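Local coordinates for DNA protection during starvation protein (Halobacterium salinarum, PDB 1TJO) that probably shields DNA from oxidative damage by oxidising ferrous iron with hydrogen peroxide and storing the ferric mineral inside a hollow twelve-subunit shell, at residues A[18-23]-A[82-87]; A[28-33]-A[141-146]; A[41-46]-A[103-108]; A[65-70]-A[117-122]; A[131-136]-A[154-159]. All blocks are in the same frame, centred on the assembly; numbering follows the deposited sequence.

Overall arrangement
All five contacts lie in or against one ferritin-like four-helix bundle. Contacts 1 and 2 share one end, their centres about 11 Å apart, and touch through the salt bridge Arg84 NH2 to Asp145 OD2 at 2.9 Å. Contact 4 lies beyond the chain's centre, about 33 Å from contact 1 centre to centre. Contact 3, its centre about 12 Å from that of contact 4, joins it through Glu108 OE1 and Asn121 ND2, a probable hydrogen bond of 2.8 Å. Contact 5, centred about 14 Å from contact 2, meets it where His136 packs on Ala33. Glu83 in contact 1 and Glu154 in contact 5 bind iron; the Leu67 side chain in contact 4 is about 9 Å from a ferric ion.

Contact 1. Residues A[18-23]-A[82-87]; sequences DALRMD and AERVQA. With FE (Fe (III) ion), chain F; MG (magnesium ion), chain Q.
Arg84 NH2 is gripped by two carboxylates, Asp145 OD2 of the same chain and Glu160 OE1 of a neighbouring subunit, while the methyls of Leu20 and Met22 close in on the same guanidinium. Leu20 CD1 lies 3.7 Å from Arg84 NH1, and Met22 CE stands 4.2 Å from Arg84 NH2; both approach the flat group obliquely. The arginine reaches them because its CG is anti to the backbone N (chi1 -166°) and the chain, after a bend at chi2, runs straight out to the guanidinium. With apolar groups packed round a buried charge, the two ion pairs are probably strengthened. Leu20 CD1 also rests 4.1 Å from Ala87 CB. On another side of segment 82-87, Glu83 OE1 binds a ferric ion at 1.9 Å, and Gln86 OE1 holds magnesium at 2.4 Å, helped by a magnesium-bound water that donates to Gln86 O. Asp79 of the same chain and His52 of a third subunit also bind this iron, at an intersubunit site of the kind Dps proteins use for ferroxidation; the magnesium is also bound by His168 of the subunit supplying Glu160 and Glu56 of the one supplying His52. The loop 18-23 lies against the last turn of helix 60-87 just before helix 24-54 begins, with Arg84 reaching over to Ala147 and Met151 on helix 146-169.

Contact 2. Residues A[28-33]-A[141-146]; sequences EQCVDA and ENLGDH
Leu143 points its two methyls at different parts of helix 24-54, its side chain crossing that of Gln29 at a slant. CD1 fits between two neighbours, 3.7 Å from Cys30 SG and 3.7 Å from Gln29 CB. CD2 lies against the end of the glutamine, where its 3.7 Å to Gln29 NE2 is nearly matched by 3.8 Å to Gln29 OE1, a contact of methyl with amide and not a polar bond. Without these two methyls, as with an alanine here, a gap is likely to open beside the Cys30 thiol and the Gln29 amide would be freer to turn. The thiol has a second neighbour: Cys30 SG sits 3.7 Å from Asp145 OD1, the oxygen that also pairs with Thr148 OG1. Asp145 is the N-cap of the next helix, and its CG stands anti to the backbone N (chi1 -174°), which brings the carboxylate round to the thiol. Between Leu143 and Asp145 in the chain, Gly144, with a phi of 83°, makes a Schellman motif that ends the preceding helix. The contact therefore joins the early turns of helix 24-54 to the tight turn between helices 115-142 and 146-169, where Arg26 also reaches across to Leu143 O.

Contact 3. Residues A[41-46]-A[103-108]; sequences VYVLYH and ASVDVE
One residue, Val43, makes the whole of the helix's share of this contact, meeting three residues of the loop 103-108. The loop bends at Ser104 and is extended from Val105 on; it turns Ala103 and Val105 toward the helix and Ser104 and Asp106 away. Ala103 CB sits in front of both branches of the valine, 3.6 Å from Val43 CG1 and 3.8 Å from Val43 CG2. Val43 CG1, anti to the carbonyl carbon (chi1 -67°), also faces Val107 CG1 at a looser 4.5 Å. The other branch, CG2, faces Val105 CG2, and the two valines pass each other obliquely; the modelled separation is shorter than carbons can take, so the exact closeness is doubtful. No hydrogen bond crosses the two segments. Polar fastening comes from helix residues a turn to either side: Asn40 OD1 accepts from both Ser104 N and Val105 N, and Gln47 OE1 accepts from Glu108 N. Val43 thus packs between two polar attachments of the loop backbone. Here the connection between helices 96-102 and 115-142 lies along helix 24-54, whose Tyr42 and Tyr45 pair instead with a neighbouring subunit, while Val105 also touches Asp128 of helix 115-142.

Contact 4. Residues A[65-70]-A[117-122]; sequences LFLGEA and TSLAND
Leu67 leaves helix 60-87 with its CB directed at Leu119, but that first carbon is still 6.1 Å from Leu119 CD1. With CG anti to the carbonyl carbon (chi1 -67°), the next step carries the chain forward, and Leu67 CG comes to 4.6 Å from Leu119 CD1. There the leucine forks. Its CD1 branch stands 4.3 Å from Leu119 CD1, and its CD2 branch makes the closer touch, 4.0 Å from the same methyl. Leu67 CD2 also faces a polar neighbour, Asp122 OD2, at 4.3 Å, where methyl and carboxylate oxygen simply pack. The contact spans the interior of the ferritin-like four-helix bundle: helices 60-87 and 115-142 run in the same general sense, though inclined to each other here, which the long connection between the second and third bundle helices allows. They are not close, the nearest CA atoms, Leu67 and Leu119, being 9.6 Å apart, so only the ends of the side chains meet. Leu119 reaches in through an unusual shape, its CD1 almost eclipsing CA about the CB-CG bond (chi2 17°), which may mean strain or an uncertain placement. The Asp122 carboxylate is fixed from helix 24-54, OD2 by His51 ND1 and OD1 by Gln47 NE2. Leu67 packs on that helix too, against His51 and the iron ligand His52, while Leu119 touches Ile166 on helix 146-169 and Leu175 of a neighbouring subunit.

Contact 5. Residues A[131-136]-A[154-159]; sequences EATREH and EGLIEL. With FE (Fe (III) ion), chain G.
Leu156 carries the apolar part of this contact, lying between Thr133 and Arg134. Its side chain and that of Thr133 lie alongside one another, pointing opposite ways, with Thr133 CG2 3.9 Å from Leu156 CB and Thr133 CB 4.0 Å from Leu156 CD1. The other branch, Leu156 CD2, meets the aliphatic stem of the arginine at Arg134 CG, 4.0 Å away, the leucine lying roughly perpendicular to that stem. With chi1 at -61°, Thr133 OG1 lies beside the backbone N and bonds back to Ile129 O, while CG2, anti to that N, faces the leucine. These helices, 115-142 and 146-169, are the antiparallel last pair of the ferritin-like four-helix bundle, with the CA atoms of Thr133 and Leu156 6.7 Å apart. The polar interactions lead outward: the extended Arg134 chain takes NH2 to Glu160 OE2, and to Leu20 O of a neighbouring subunit. Metal binding sits apart on segment 154-159, where Glu154 OE2 holds a ferric ion at 2.1 Å. Glu154 OE2 atoms of two other subunits bind the same iron at this nucleation residue, and three waters fill out its shell; one donates to Glu154 OE1 over 3.0 Å.

Contact 1. Residues A[18-23]-A[82-87]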
# COMPACT_ATOMS: atom_id res chain seq x y z
N ASP A 18 21.99 -6.65 -33.21
CA ASP A 18 22.15 -8.10 -33.30
C ASP A 18 21.43 -8.84 -32.16
O ASP A 18 20.94 -9.95 -32.37
CB ASP A 18 23.62 -8.50 -33.37
CG ASP A 18 24.27 -8.05 -34.67
OD1 ASP A 18 23.69 -8.22 -35.77
OD2 ASP A 18 25.40 -7.50 -34.68
N ALA A 19 21.37 -8.26 -30.97
CA ALA A 19 20.55 -8.85 -29.89
C ALA A 19 19.12 -9.04 -30.33
O ALA A 19 18.51 -10.07 -30.01
CB ALA A 19 20.57 -8.01 -28.62
N LEU A 20 18.57 -8.02 -30.98
CA LEU A 20 17.18 -8.05 -31.42
C LEU A 20 17.02 -8.64 -32.82
O LEU A 20 15.90 -8.69 -33.30
CB LEU A 20 16.54 -6.66 -31.37
CG LEU A 20 16.55 -5.98 -30.00
CD1 LEU A 20 15.77 -4.69 -30.04
CD2 LEU A 20 15.98 -6.91 -28.93
N ARG A 21 18.10 -9.09 -33.45
CA ARG A 21 18.02 -9.69 -34.76
C ARG A 21 17.26 -8.80 -35.75
O ARG A 21 16.38 -9.25 -36.48
CB ARG A 21 17.36 -11.06 -34.66
CG ARG A 21 18.07 -12.05 -33.77
CD ARG A 21 19.30 -12.69 -34.37
NE ARG A 21 20.10 -13.45 -33.40
CZ ARG A 21 19.89 -14.71 -33.07
NH1 ARG A 21 18.92 -15.42 -33.64
NH2 ARG A 21 20.66 -15.28 -32.15
N MET A 22 17.63 -7.53 -35.76
CA MET A 22 17.04 -6.53 -36.64
C MET A 22 18.17 -5.91 -37.40
O MET A 22 18.98 -5.16 -36.86
CB MET A 22 16.27 -5.46 -35.86
CG MET A 22 15.23 -4.76 -36.72
SD MET A 22 13.75 -5.73 -36.86
CE MET A 22 13.04 -5.36 -35.31
N ASP A 23 18.24 -6.25 -38.67
CA ASP A 23 19.20 -5.63 -39.56
C ASP A 23 18.99 -4.12 -39.72
O ASP A 23 17.89 -3.63 -39.59
CB ASP A 23 19.11 -6.28 -40.92
CG ASP A 23 17.69 -6.30 -41.44
OD1 ASP A 23 16.87 -7.15 -40.96
OD2 ASP A 23 17.30 -5.50 -42.31
N ALA A 82 11.78 7.00 -27.86
CA ALA A 82 13.22 7.26 -27.84
C ALA A 82 14.00 6.01 -27.47
O ALA A 82 15.06 5.74 -28.07
CB ALA A 82 13.54 8.37 -26.85
N GLU A 83 13.53 5.26 -26.47
CA GLU A 83 14.25 4.04 -26.11
C GLU A 83 14.21 2.99 -27.24
O GLU A 83 15.18 2.27 -27.42
CB GLU A 83 13.73 3.48 -24.80
CG GLU A 83 14.06 4.51 -23.70
CD GLU A 83 13.76 4.08 -22.29
OE1 GLU A 83 14.02 4.86 -21.32
OE2 GLU A 83 13.29 2.95 -22.14
N ARG A 84 13.12 2.96 -27.99
CA ARG A 84 13.02 2.04 -29.14
C ARG A 84 13.95 2.47 -30.28
O ARG A 84 14.61 1.62 -30.89
CB ARG A 84 11.57 1.88 -29.60
CG ARG A 84 11.35 0.73 -30.54
CD ARG A 84 11.65 -0.62 -29.90
NE ARG A 84 11.43 -1.69 -30.85
CZ ARG A 84 11.81 -2.95 -30.65
NH1 ARG A 84 12.38 -3.31 -29.49
NH2 ARG A 84 11.60 -3.85 -31.62
N VAL A 85 14.03 3.77 -30.57
CA VAL A 85 15.02 4.25 -31.53
C VAL A 85 16.41 3.78 -31.15
O VAL A 85 17.12 3.24 -31.98
CB VAL A 85 15.05 5.76 -31.60
CG1 VAL A 85 16.24 6.32 -32.40
CG2 VAL A 85 13.74 6.23 -32.26
N GLN A 86 16.76 3.97 -29.89
CA GLN A 86 18.07 3.56 -29.41
C GLN A 86 18.27 2.03 -29.48
O GLN A 86 19.32 1.59 -29.94
CB GLN A 86 18.29 4.10 -28.01
CG GLN A 86 19.70 4.41 -27.71
CD GLN A 86 20.39 3.17 -27.34
OE1 GLN A 86 21.58 2.97 -27.61
NE2 GLN A 86 19.64 2.28 -26.78
N ALA A 87 17.25 1.25 -29.14
CA ALA A 87 17.32 -0.20 -29.18
C ALA A 87 17.56 -0.71 -30.58
O ALA A 87 18.23 -1.73 -30.75
CB ALA A 87 16.12 -0.86 -28.60
FE FE F . 13.18 5.78 -19.88
MG MG Q . 22.80 0.93 -28.00
O HOH W 1 21.13 -0.22 -28.59
O HOH W 2 12.21 7.01 -18.28
O HOH W 3 12.97 4.24 -18.72
O HOH W 4 23.55 1.71 -29.85
O HOH W 5 23.97 -0.78 -28.33

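Contact 2. Residues A[28-33]-A[141-146]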
# COMPACT_ATOMS: atom_id res chain seq x y z
N GLU A 28 16.36 1.07 -39.94
CA GLU A 28 16.38 2.46 -40.41
C GLU A 28 14.99 2.99 -40.77
O GLU A 28 14.65 4.15 -40.47
CB GLU A 28 17.34 2.61 -41.58
CG GLU A 28 17.63 4.05 -41.94
CD GLU A 28 18.55 4.16 -43.13
OE1 GLU A 28 19.18 3.14 -43.49
OE2 GLU A 28 18.63 5.28 -43.69
N GLN A 29 14.15 2.15 -41.39
CA GLN A 29 12.78 2.55 -41.74
C GLN A 29 11.94 2.82 -40.51
O GLN A 29 11.24 3.81 -40.43
CB GLN A 29 12.10 1.48 -42.59
CG GLN A 29 12.70 1.39 -43.96
CD GLN A 29 12.13 0.23 -44.76
OE1 GLN A 29 11.00 0.30 -45.25
NE2 GLN A 29 12.90 -0.85 -44.90
N CYS A 30 12.07 1.93 -39.53
CA CYS A 30 11.38 2.09 -38.26
C CYS A 30 11.89 3.32 -37.52
O CYS A 30 11.12 4.06 -36.99
CB CYS A 30 11.54 0.84 -37.41
SG CYS A 30 10.38 -0.50 -37.89
N VAL A 31 13.21 3.53 -37.46
CA VAL A 31 13.77 4.65 -36.71
C VAL A 31 13.35 5.97 -37.31
O VAL A 31 13.05 6.89 -36.60
CB VAL A 31 15.29 4.54 -36.61
CG1 VAL A 31 15.94 5.87 -36.23
CG2 VAL A 31 15.66 3.46 -35.67
N ASP A 32 13.32 6.07 -38.63
CA ASP A 32 12.86 7.29 -39.29
C ASP A 32 11.47 7.68 -38.82
O ASP A 32 11.20 8.87 -38.50
CB ASP A 32 12.86 7.13 -40.82
CG ASP A 32 14.27 7.04 -41.43
OD1 ASP A 32 15.28 7.22 -40.70
OD2 ASP A 32 14.43 6.79 -42.65
N ALA A 33 10.63 6.67 -38.67
CA ALA A 33 9.25 6.88 -38.26
C ALA A 33 9.18 7.25 -36.78
O ALA A 33 8.54 8.23 -36.42
CB ALA A 33 8.44 5.68 -38.52
N GLU A 141 4.52 -3.39 -38.67
CA GLU A 141 4.03 -4.76 -38.79
C GLU A 141 4.45 -5.34 -40.17
O GLU A 141 4.87 -6.51 -40.27
CB GLU A 141 2.54 -4.87 -38.48
CG GLU A 141 2.30 -4.92 -36.96
CD GLU A 141 1.45 -6.09 -36.41
OE1 GLU A 141 0.46 -6.41 -37.13
OE2 GLU A 141 1.72 -6.63 -35.24
N ASN A 142 4.47 -4.49 -41.18
CA ASN A 142 4.87 -4.91 -42.53
C ASN A 142 6.33 -5.30 -42.61
O ASN A 142 6.68 -6.19 -43.39
CB ASN A 142 4.58 -3.80 -43.55
CG ASN A 142 3.10 -3.68 -43.87
OD1 ASN A 142 2.66 -2.64 -44.40
ND2 ASN A 142 2.33 -4.71 -43.55
N LEU A 143 7.18 -4.66 -41.81
CA LEU A 143 8.58 -5.04 -41.68
C LEU A 143 8.81 -6.22 -40.72
O LEU A 143 9.94 -6.65 -40.58
CB LEU A 143 9.43 -3.85 -41.22
CG LEU A 143 9.46 -2.63 -42.14
CD1 LEU A 143 10.08 -1.45 -41.46
CD2 LEU A 143 10.18 -2.93 -43.44
N GLY A 144 7.79 -6.72 -40.03
CA GLY A 144 7.94 -7.85 -39.12
C GLY A 144 8.44 -7.46 -37.74
O GLY A 144 8.83 -8.31 -36.92
N ASP A 145 8.38 -6.16 -37.46
CA ASP A 145 8.82 -5.63 -36.17
C ASP A 145 7.58 -5.50 -35.30
O ASP A 145 7.05 -4.39 -35.04
CB ASP A 145 9.56 -4.31 -36.32
CG ASP A 145 10.14 -3.83 -35.00
OD1 ASP A 145 10.82 -2.78 -35.02
OD2 ASP A 145 9.95 -4.47 -33.91
N HIS A 146 7.15 -6.65 -34.81
CA HIS A 146 5.90 -6.78 -34.06
C HIS A 146 5.98 -6.12 -32.70
O HIS A 146 4.97 -5.64 -32.20
CB HIS A 146 5.54 -8.25 -33.91
CG HIS A 146 5.31 -8.92 -35.22
ND1 HIS A 146 4.21 -8.65 -36.00
CD2 HIS A 146 6.09 -9.76 -35.93
CE1 HIS A 146 4.30 -9.33 -37.12
NE2 HIS A 146 5.44 -10.02 -37.11

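Contact 3. Residues A[41-46]-A[103-108]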
# COMPACT_ATOMS: atom_id res chain seq x y z
N VAL A 41 5.77 14.29 -30.32
CA VAL A 41 5.24 13.97 -28.99
C VAL A 41 5.88 14.87 -27.94
O VAL A 41 5.21 15.28 -27.01
CB VAL A 41 5.39 12.47 -28.66
CG1 VAL A 41 5.05 12.21 -27.22
CG2 VAL A 41 4.49 11.64 -29.53
N TYR A 42 7.16 15.22 -28.10
CA TYR A 42 7.79 16.13 -27.15
C TYR A 42 7.30 17.59 -27.28
O TYR A 42 7.19 18.29 -26.29
CB TYR A 42 9.32 16.03 -27.14
CG TYR A 42 9.82 15.32 -25.86
CD1 TYR A 42 10.76 14.32 -25.95
CD2 TYR A 42 9.40 15.73 -24.60
CE1 TYR A 42 11.23 13.69 -24.84
CE2 TYR A 42 9.88 15.09 -23.48
CZ TYR A 42 10.79 14.07 -23.61
OH TYR A 42 11.27 13.40 -22.48
N VAL A 43 6.98 18.02 -28.50
CA VAL A 43 6.33 19.31 -28.69
C VAL A 43 4.95 19.31 -28.02
O VAL A 43 4.59 20.25 -27.35
CB VAL A 43 6.26 19.78 -30.18
CG1 VAL A 43 7.67 20.08 -30.69
CG2 VAL A 43 5.65 18.80 -31.02
N LEU A 44 4.20 18.21 -28.17
CA LEU A 44 2.91 18.04 -27.52
C LEU A 44 3.07 18.13 -26.01
O LEU A 44 2.36 18.87 -25.35
CB LEU A 44 2.27 16.70 -27.92
CG LEU A 44 0.99 16.37 -27.14
CD1 LEU A 44 -0.09 17.39 -27.46
CD2 LEU A 44 0.60 14.92 -27.41
N TYR A 45 4.02 17.37 -25.50
CA TYR A 45 4.31 17.38 -24.06
C TYR A 45 4.52 18.82 -23.57
O TYR A 45 3.93 19.27 -22.53
CB TYR A 45 5.58 16.57 -23.77
CG TYR A 45 6.19 16.82 -22.39
CD1 TYR A 45 5.69 16.22 -21.28
CD2 TYR A 45 7.30 17.63 -22.27
CE1 TYR A 45 6.26 16.44 -20.04
CE2 TYR A 45 7.86 17.91 -21.06
CZ TYR A 45 7.37 17.28 -19.95
OH TYR A 45 7.96 17.54 -18.72
N HIS A 46 5.38 19.56 -24.28
CA HIS A 46 5.70 20.91 -23.81
C HIS A 46 4.51 21.88 -23.89
O HIS A 46 4.35 22.75 -23.04
CB HIS A 46 6.91 21.47 -24.55
CG HIS A 46 8.19 21.04 -23.93
ND1 HIS A 46 8.59 21.51 -22.70
CD2 HIS A 46 9.14 20.14 -24.32
CE1 HIS A 46 9.74 20.94 -22.37
NE2 HIS A 46 10.09 20.11 -23.33
N ALA A 103 9.90 18.40 -35.51
CA ALA A 103 8.45 18.22 -35.36
C ALA A 103 7.75 18.84 -36.57
O ALA A 103 8.15 19.91 -37.04
CB ALA A 103 7.94 18.84 -34.07
N SER A 104 6.73 18.14 -37.05
CA SER A 104 5.87 18.61 -38.14
C SER A 104 4.64 19.36 -37.64
O SER A 104 4.00 20.11 -38.39
CB SER A 104 5.40 17.43 -38.99
OG SER A 104 4.64 16.49 -38.24
N VAL A 105 4.31 19.18 -36.37
CA VAL A 105 3.11 19.79 -35.84
C VAL A 105 3.30 21.27 -35.58
O VAL A 105 4.40 21.74 -35.49
CB VAL A 105 2.62 19.08 -34.57
CG1 VAL A 105 2.29 17.65 -34.88
CG2 VAL A 105 3.66 19.15 -33.47
N ASP A 106 2.20 21.98 -35.41
CA ASP A 106 2.19 23.42 -35.21
C ASP A 106 2.28 23.73 -33.73
O ASP A 106 1.51 23.18 -32.96
CB ASP A 106 0.90 24.02 -35.74
CG ASP A 106 0.68 23.70 -37.19
OD1 ASP A 106 1.58 24.00 -38.00
OD2 ASP A 106 -0.34 23.11 -37.59
N VAL A 107 3.19 24.61 -33.36
CA VAL A 107 3.43 25.01 -31.98
C VAL A 107 2.87 26.41 -31.75
O VAL A 107 3.04 27.28 -32.60
CB VAL A 107 4.95 24.97 -31.67
CG1 VAL A 107 5.60 23.73 -32.22
CG2 VAL A 107 5.66 26.15 -32.22
N GLU A 108 2.22 26.64 -30.62
CA GLU A 108 1.81 27.99 -30.25
C GLU A 108 3.00 28.87 -30.07
O GLU A 108 4.03 28.43 -29.58
CB GLU A 108 1.09 28.02 -28.89
CG GLU A 108 -0.33 27.63 -28.96
CD GLU A 108 -1.09 27.69 -27.65
OE1 GLU A 108 -2.28 27.33 -27.70
OE2 GLU A 108 -0.54 28.12 -26.60

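Contact 4. Residues A[65-70]-A[117-122]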
# COMPACT_ATOMS: atom_id res chain seq x y z
N LEU A 65 -5.50 19.40 -13.79
CA LEU A 65 -5.22 18.01 -13.46
C LEU A 65 -5.18 17.22 -14.75
O LEU A 65 -4.25 16.41 -14.95
CB LEU A 65 -6.26 17.51 -12.48
CG LEU A 65 -6.07 18.16 -11.11
CD1 LEU A 65 -7.31 17.88 -10.20
CD2 LEU A 65 -4.75 17.72 -10.45
N PHE A 66 -6.18 17.41 -15.62
CA PHE A 66 -6.25 16.61 -16.85
C PHE A 66 -4.99 16.85 -17.68
O PHE A 66 -4.40 15.90 -18.24
CB PHE A 66 -7.52 16.92 -17.68
CG PHE A 66 -7.45 16.44 -19.11
CD1 PHE A 66 -7.53 15.10 -19.41
CD2 PHE A 66 -7.19 17.32 -20.13
CE1 PHE A 66 -7.38 14.65 -20.74
CE2 PHE A 66 -7.03 16.87 -21.43
CZ PHE A 66 -7.12 15.54 -21.71
N LEU A 67 -4.62 18.12 -17.84
CA LEU A 67 -3.52 18.49 -18.73
C LEU A 67 -2.20 17.99 -18.15
O LEU A 67 -1.32 17.57 -18.90
CB LEU A 67 -3.46 19.99 -19.02
CG LEU A 67 -4.65 20.53 -19.83
CD1 LEU A 67 -4.81 22.04 -19.68
CD2 LEU A 67 -4.46 20.14 -21.29
N GLY A 68 -2.09 18.00 -16.82
CA GLY A 68 -0.88 17.44 -16.20
C GLY A 68 -0.76 15.93 -16.48
O GLY A 68 0.32 15.45 -16.82
N GLU A 69 -1.85 15.19 -16.33
CA GLU A 69 -1.91 13.75 -16.63
C GLU A 69 -1.63 13.51 -18.12
O GLU A 69 -0.90 12.58 -18.48
CB GLU A 69 -3.27 13.19 -16.27
CG GLU A 69 -3.60 13.17 -14.79
CD GLU A 69 -5.07 12.78 -14.56
OE1 GLU A 69 -5.41 11.57 -14.80
OE2 GLU A 69 -5.90 13.67 -14.20
N ALA A 70 -2.19 14.34 -18.99
CA ALA A 70 -1.97 14.20 -20.44
C ALA A 70 -0.50 14.42 -20.77
O ALA A 70 0.06 13.72 -21.60
CB ALA A 70 -2.81 15.14 -21.23
N THR A 117 -9.03 28.17 -27.15
CA THR A 117 -8.03 28.26 -28.19
C THR A 117 -6.92 27.27 -27.94
O THR A 117 -6.47 26.56 -28.86
CB THR A 117 -7.51 29.67 -28.26
OG1 THR A 117 -8.56 30.52 -28.74
CG2 THR A 117 -6.36 29.82 -29.26
N SER A 118 -6.46 27.25 -26.69
CA SER A 118 -5.39 26.40 -26.26
C SER A 118 -5.72 24.94 -26.51
O SER A 118 -4.95 24.24 -27.14
CB SER A 118 -5.02 26.65 -24.78
OG SER A 118 -4.65 28.01 -24.59
N LEU A 119 -6.87 24.47 -26.04
CA LEU A 119 -7.25 23.11 -26.28
C LEU A 119 -7.43 22.78 -27.75
O LEU A 119 -7.06 21.69 -28.15
CB LEU A 119 -8.50 22.75 -25.50
CG LEU A 119 -8.43 22.13 -24.11
CD1 LEU A 119 -7.14 22.22 -23.32
CD2 LEU A 119 -9.70 22.38 -23.33
N ALA A 120 -7.97 23.70 -28.55
CA ALA A 120 -8.14 23.42 -29.97
C ALA A 120 -6.77 23.25 -30.64
O ALA A 120 -6.59 22.39 -31.52
CB ALA A 120 -8.89 24.51 -30.61
N ASN A 121 -5.79 24.04 -30.23
CA ASN A 121 -4.43 23.89 -30.75
C ASN A 121 -3.83 22.52 -30.37
O ASN A 121 -3.14 21.85 -31.19
CB ASN A 121 -3.53 25.03 -30.24
CG ASN A 121 -3.82 26.35 -30.87
OD1 ASN A 121 -4.35 26.41 -31.97
ND2 ASN A 121 -3.41 27.44 -30.23
N ASP A 122 -4.13 22.07 -29.15
CA ASP A 122 -3.65 20.77 -28.70
C ASP A 122 -4.30 19.65 -29.47
O ASP A 122 -3.65 18.68 -29.82
CB ASP A 122 -3.90 20.55 -27.19
CG ASP A 122 -3.12 21.50 -26.35
OD1 ASP A 122 -2.09 22.04 -26.86
OD2 ASP A 122 -3.47 21.77 -25.16

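Contact 5. Residues A[131-136]-A[154-159]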
# COMPACT_ATOMS: atom_id res chain seq x y z
N GLU A 131 -2.72 10.17 -36.61
CA GLU A 131 -2.70 9.69 -37.99
C GLU A 131 -1.34 9.10 -38.34
O GLU A 131 -1.26 8.03 -38.95
CB GLU A 131 -3.04 10.82 -38.97
CG GLU A 131 -4.46 11.31 -38.82
CD GLU A 131 -4.87 12.24 -39.95
OE1 GLU A 131 -4.65 13.46 -39.83
OE2 GLU A 131 -5.37 11.73 -40.96
N ALA A 132 -0.27 9.77 -37.92
CA ALA A 132 1.07 9.22 -38.16
C ALA A 132 1.33 7.92 -37.44
O ALA A 132 1.89 6.99 -38.03
CB ALA A 132 2.13 10.24 -37.83
N THR A 133 0.86 7.80 -36.19
CA THR A 133 1.09 6.61 -35.43
C THR A 133 0.40 5.42 -36.08
O THR A 133 0.93 4.32 -36.11
CB THR A 133 0.62 6.79 -33.99
OG1 THR A 133 1.39 7.86 -33.42
CG2 THR A 133 0.90 5.48 -33.18
N ARG A 134 -0.79 5.65 -36.60
CA ARG A 134 -1.49 4.59 -37.32
C ARG A 134 -0.68 4.10 -38.51
O ARG A 134 -0.57 2.90 -38.71
CB ARG A 134 -2.84 5.08 -37.79
CG ARG A 134 -3.91 5.12 -36.71
CD ARG A 134 -5.22 5.66 -37.22
NE ARG A 134 -6.12 5.98 -36.14
CZ ARG A 134 -6.96 7.00 -36.09
NH1 ARG A 134 -7.12 7.80 -37.12
NH2 ARG A 134 -7.72 7.16 -35.02
N GLU A 135 -0.15 5.04 -39.28
CA GLU A 135 0.74 4.72 -40.41
C GLU A 135 1.96 3.95 -39.98
O GLU A 135 2.37 2.97 -40.60
CB GLU A 135 1.14 6.01 -41.12
CG GLU A 135 -0.02 6.70 -41.83
CD GLU A 135 0.36 8.01 -42.53
OE1 GLU A 135 -0.57 8.76 -42.92
OE2 GLU A 135 1.56 8.31 -42.71
N HIS A 136 2.57 4.38 -38.88
CA HIS A 136 3.80 3.78 -38.43
C HIS A 136 3.56 2.39 -37.86
O HIS A 136 4.44 1.57 -37.92
CB HIS A 136 4.51 4.69 -37.42
CG HIS A 136 4.91 6.01 -38.01
ND1 HIS A 136 5.13 7.14 -37.24
CD2 HIS A 136 5.11 6.38 -39.29
CE1 HIS A 136 5.47 8.14 -38.04
NE2 HIS A 136 5.47 7.70 -39.29
N GLU A 154 -0.03 0.48 -28.08
CA GLU A 154 -0.20 0.74 -26.63
C GLU A 154 -0.17 2.24 -26.36
O GLU A 154 -0.96 2.73 -25.57
CB GLU A 154 0.89 0.00 -25.86
CG GLU A 154 0.73 -1.54 -25.87
CD GLU A 154 0.07 -2.14 -24.64
OE1 GLU A 154 0.08 -1.46 -23.59
OE2 GLU A 154 -0.49 -3.30 -24.70
N GLY A 155 0.71 2.97 -27.06
CA GLY A 155 0.80 4.42 -27.01
C GLY A 155 -0.40 5.10 -27.65
O GLY A 155 -0.99 6.04 -27.11
N LEU A 156 -0.78 4.59 -28.81
CA LEU A 156 -1.87 5.17 -29.56
C LEU A 156 -3.15 5.18 -28.76
O LEU A 156 -3.90 6.18 -28.79
CB LEU A 156 -2.09 4.38 -30.87
CG LEU A 156 -3.20 4.84 -31.79
CD1 LEU A 156 -2.91 6.17 -32.29
CD2 LEU A 156 -3.36 3.88 -32.96
N ILE A 157 -3.46 4.09 -28.06
CA ILE A 157 -4.71 4.09 -27.32
C ILE A 157 -4.73 5.19 -26.22
O ILE A 157 -5.74 5.81 -25.99
CB ILE A 157 -5.07 2.66 -26.79
CG1 ILE A 157 -6.51 2.67 -26.27
CG2 ILE A 157 -4.10 2.18 -25.80
CD1 ILE A 157 -6.65 2.82 -24.82
N GLU A 158 -3.61 5.40 -25.54
CA GLU A 158 -3.49 6.47 -24.52
C GLU A 158 -3.62 7.86 -25.13
O GLU A 158 -4.32 8.72 -24.59
CB GLU A 158 -2.16 6.37 -23.82
CG GLU A 158 -1.89 5.06 -23.09
CD GLU A 158 -2.94 4.65 -22.09
OE1 GLU A 158 -3.55 5.55 -21.44
OE2 GLU A 158 -3.15 3.41 -21.93
N LEU A 159 -3.00 8.07 -26.29
CA LEU A 159 -3.06 9.38 -26.96
C LEU A 159 -4.47 9.62 -27.48
O LEU A 159 -4.98 10.75 -27.37
CB LEU A 159 -2.01 9.45 -28.06
CG LEU A 159 -0.56 9.60 -27.63
CD1 LEU A 159 -0.19 8.90 -26.37
CD2 LEU A 159 0.36 9.20 -28.80
FE FE G . -1.19 -4.52 -23.17
O HOH W 6 -2.09 -2.95 -22.16
O HOH W 7 -1.85 -5.79 -21.62
O HOH W 8 0.52 -4.24 -22.01